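Local coordinates for Galactose/lactose metabolism regulatory protein GAL80 (Saccharomyces cerevisiae, PDB 3BTV) that represses the yeast galactose and lactose metabolic genes by binding the activator GAL4 and blocking its transcriptional activation when no inducing sugar is present, at residues V94-V99 / F123-L128. The protein carries 1 engineered substitution. Sequence-based numbering, arbitrary orientation.
Sequences VIAIQV and FVEWAL
Ile-95 N donates a hydrogen bond of 2.8 Å to Phe-123 O. The bond is nearly straight, 170° at the hydrogen. Val-94 CA adds a CA-H...O contact to the same oxygen. On one face of the sheet, Val-94 and Phe-123 point the same way, and Val-94 CG2 lies 4.0 Å from Phe-123 CB. Ile-95 and Val-124 occupy the other face. The parallel strands then part. Ile-95 O is 3.6 Å from Glu-125 N, too long for a hydrogen bond, and Ala-96 CB packs 3.8 Å from Glu-125 OE1. Further on, Val-99 spans the diverging chains with both methyls. Val-99 CG1, anti to the backbone N (chi1 179°), and Val-99 CG2 both lie 3.5 Å from Ala-127 O; Val-99 CG1 also meets Ala-127 CB. An alanine in place of Val-99 would probably open a gap beside the Ala-127 peptide. A cis peptide bond joins Trp-126 to Ala-127, whose CB sits over one face of the indole. The Trp-126 ring packs on Ala-408 and Leu-411 of helix 405-424, and its NE1 bonds to Thr-211 O. Helix 102-112 links the two strands in a beta-alpha-beta unit of the Rossmann fold, and its His-102 ND1 donates a hydrogen bond to Leu-128 O. Past the one cross-strand bond, van der Waals contact alone joins the segments; the Glu-125 carboxylate is gripped instead by Trp-34 and His-39.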
loop_
_atom_site.group_PDB
_atom_site.type_symbol
_atom_site.label_atom_id
_atom_site.label_comp_id
_atom_site.label_asym_id
_atom_site.label_seq_id
_atom_site.Cartn_x
_atom_site.Cartn_y
_atom_site.Cartn_z
ATOM N N VAL B 94 -14.348 30.866 -18.029
ATOM C CA VAL B 94 -13.336 29.873 -17.701
ATOM C C VAL B 94 -12.198 30.538 -16.942
ATOM O O VAL B 94 -11.639 31.529 -17.400
ATOM C CB VAL B 94 -12.760 29.211 -18.964
ATOM C CG1 VAL B 94 -11.807 28.091 -18.578
ATOM C CG2 VAL B 94 -13.878 28.674 -19.832
ATOM N N ILE B 95 -11.871 30.007 -15.771
ATOM C CA ILE B 95 -10.734 30.504 -15.006
ATOM C C ILE B 95 -9.591 29.494 -15.086
ATOM O O ILE B 95 -9.682 28.393 -14.535
ATOM C CB ILE B 95 -11.092 30.751 -13.534
ATOM C CG1 ILE B 95 -11.823 32.081 -13.376
ATOM C CG2 ILE B 95 -9.843 30.792 -12.683
ATOM C CD1 ILE B 95 -13.258 32.038 -13.794
ATOM N N ALA B 96 -8.523 29.863 -15.791
ATOM C CA ALA B 96 -7.360 28.987 -15.921
ATOM C C ALA B 96 -6.091 29.705 -15.465
ATOM O O ALA B 96 -5.146 29.894 -16.233
ATOM C CB ALA B 96 -7.222 28.479 -17.348
ATOM N N ILE B 97 -6.098 30.114 -14.203
ATOM C CA ILE B 97 -4.968 30.789 -13.588
ATOM C C ILE B 97 -4.502 29.939 -12.417
ATOM O O ILE B 97 -5.154 28.958 -12.070
ATOM C CB ILE B 97 -5.377 32.164 -13.049
ATOM C CG1 ILE B 97 -6.573 32.020 -12.106
ATOM C CG2 ILE B 97 -5.720 33.109 -14.193
ATOM C CD1 ILE B 97 -6.995 33.318 -11.453
ATOM N N GLN B 98 -3.388 30.319 -11.799
ATOM C CA GLN B 98 -2.849 29.543 -10.686
ATOM C C GLN B 98 -3.859 29.460 -9.542
ATOM O O GLN B 98 -4.557 30.432 -9.243
ATOM C CB GLN B 98 -1.545 30.164 -10.190
ATOM C CG GLN B 98 -1.696 31.597 -9.738
ATOM C CD GLN B 98 -0.447 32.119 -9.064
ATOM O OE1 GLN B 98 -0.465 33.177 -8.432
ATOM N NE2 GLN B 98 0.648 31.375 -9.189
ATOM N N VAL B 99 -3.935 28.296 -8.906
ATOM C CA VAL B 99 -4.885 28.078 -7.820
ATOM C C VAL B 99 -4.791 29.187 -6.770
ATOM O O VAL B 99 -5.807 29.662 -6.272
ATOM C CB VAL B 99 -4.683 26.696 -7.171
ATOM C CG1 VAL B 99 -5.662 26.491 -6.029
ATOM C CG2 VAL B 99 -4.840 25.591 -8.220
ATOM N N PHE B 123 -16.486 27.727 -15.217
ATOM C CA PHE B 123 -15.578 26.600 -15.379
ATOM C C PHE B 123 -14.277 26.926 -14.652
ATOM O O PHE B 123 -13.600 27.897 -14.996
ATOM C CB PHE B 123 -15.312 26.407 -16.873
ATOM C CG PHE B 123 -14.573 25.141 -17.217
ATOM C CD1 PHE B 123 -14.453 24.745 -18.543
ATOM C CD2 PHE B 123 -14.003 24.355 -16.239
ATOM C CE1 PHE B 123 -13.777 23.585 -18.880
ATOM C CE2 PHE B 123 -13.327 23.187 -16.570
ATOM C CZ PHE B 123 -13.210 22.806 -17.889
ATOM N N VAL B 124 -13.936 26.126 -13.641
ATOM C CA VAL B 124 -12.709 26.343 -12.868
ATOM C C VAL B 124 -11.842 25.102 -12.878
ATOM O O VAL B 124 -12.351 23.986 -12.864
ATOM C CB VAL B 124 -13.013 26.754 -11.399
ATOM C CG1 VAL B 124 -11.724 27.059 -10.639
ATOM C CG2 VAL B 124 -13.940 27.978 -11.366
ATOM N N GLU B 125 -10.529 25.291 -12.896
ATOM C CA GLU B 125 -9.618 24.155 -12.827
ATOM C C GLU B 125 -9.422 23.655 -11.409
ATOM O O GLU B 125 -9.602 24.402 -10.451
ATOM C CB GLU B 125 -8.276 24.514 -13.448
ATOM C CG GLU B 125 -8.358 24.620 -14.952
ATOM C CD GLU B 125 -6.999 24.719 -15.588
ATOM O OE1 GLU B 125 -6.194 25.548 -15.109
ATOM O OE2 GLU B 125 -6.739 23.967 -16.556
ATOM N N TRP B 126 -9.092 22.374 -11.285
ATOM C CA TRP B 126 -8.702 21.798 -10.003
ATOM C C TRP B 126 -7.246 22.184 -9.766
ATOM O O TRP B 126 -6.448 22.125 -10.693
ATOM C CB TRP B 126 -8.859 20.274 -10.023
ATOM C CG TRP B 126 -8.413 19.635 -8.741
ATOM C CD1 TRP B 126 -7.229 19.014 -8.514
ATOM C CD2 TRP B 126 -9.132 19.599 -7.504
ATOM N NE1 TRP B 126 -7.160 18.593 -7.215
ATOM C CE2 TRP B 126 -8.317 18.943 -6.569
ATOM C CE3 TRP B 126 -10.381 20.072 -7.093
ATOM C CZ2 TRP B 126 -8.715 18.723 -5.246
ATOM C CZ3 TRP B 126 -10.778 19.852 -5.785
ATOM C CH2 TRP B 126 -9.945 19.193 -4.875
ATOM N N ALA B 127 -6.886 22.592 -8.551
ATOM C CA ALA B 127 -7.779 22.613 -7.401
ATOM C C ALA B 127 -8.626 23.875 -7.359
ATOM O O ALA B 127 -8.232 24.927 -7.868
ATOM C CB ALA B 127 -6.966 22.483 -6.106
ATOM N N LEU B 128 -9.792 23.772 -6.727
ATOM C CA LEU B 128 -10.714 24.894 -6.667
ATOM C C LEU B 128 -10.091 26.058 -5.894
ATOM O O LEU B 128 -10.149 27.204 -6.330
ATOM C CB LEU B 128 -12.042 24.476 -6.023
ATOM C CG LEU B 128 -13.069 25.611 -5.899
ATOM C CD1 LEU B 128 -13.275 26.320 -7.245
ATOM C CD2 LEU B 128 -14.393 25.084 -5.356
#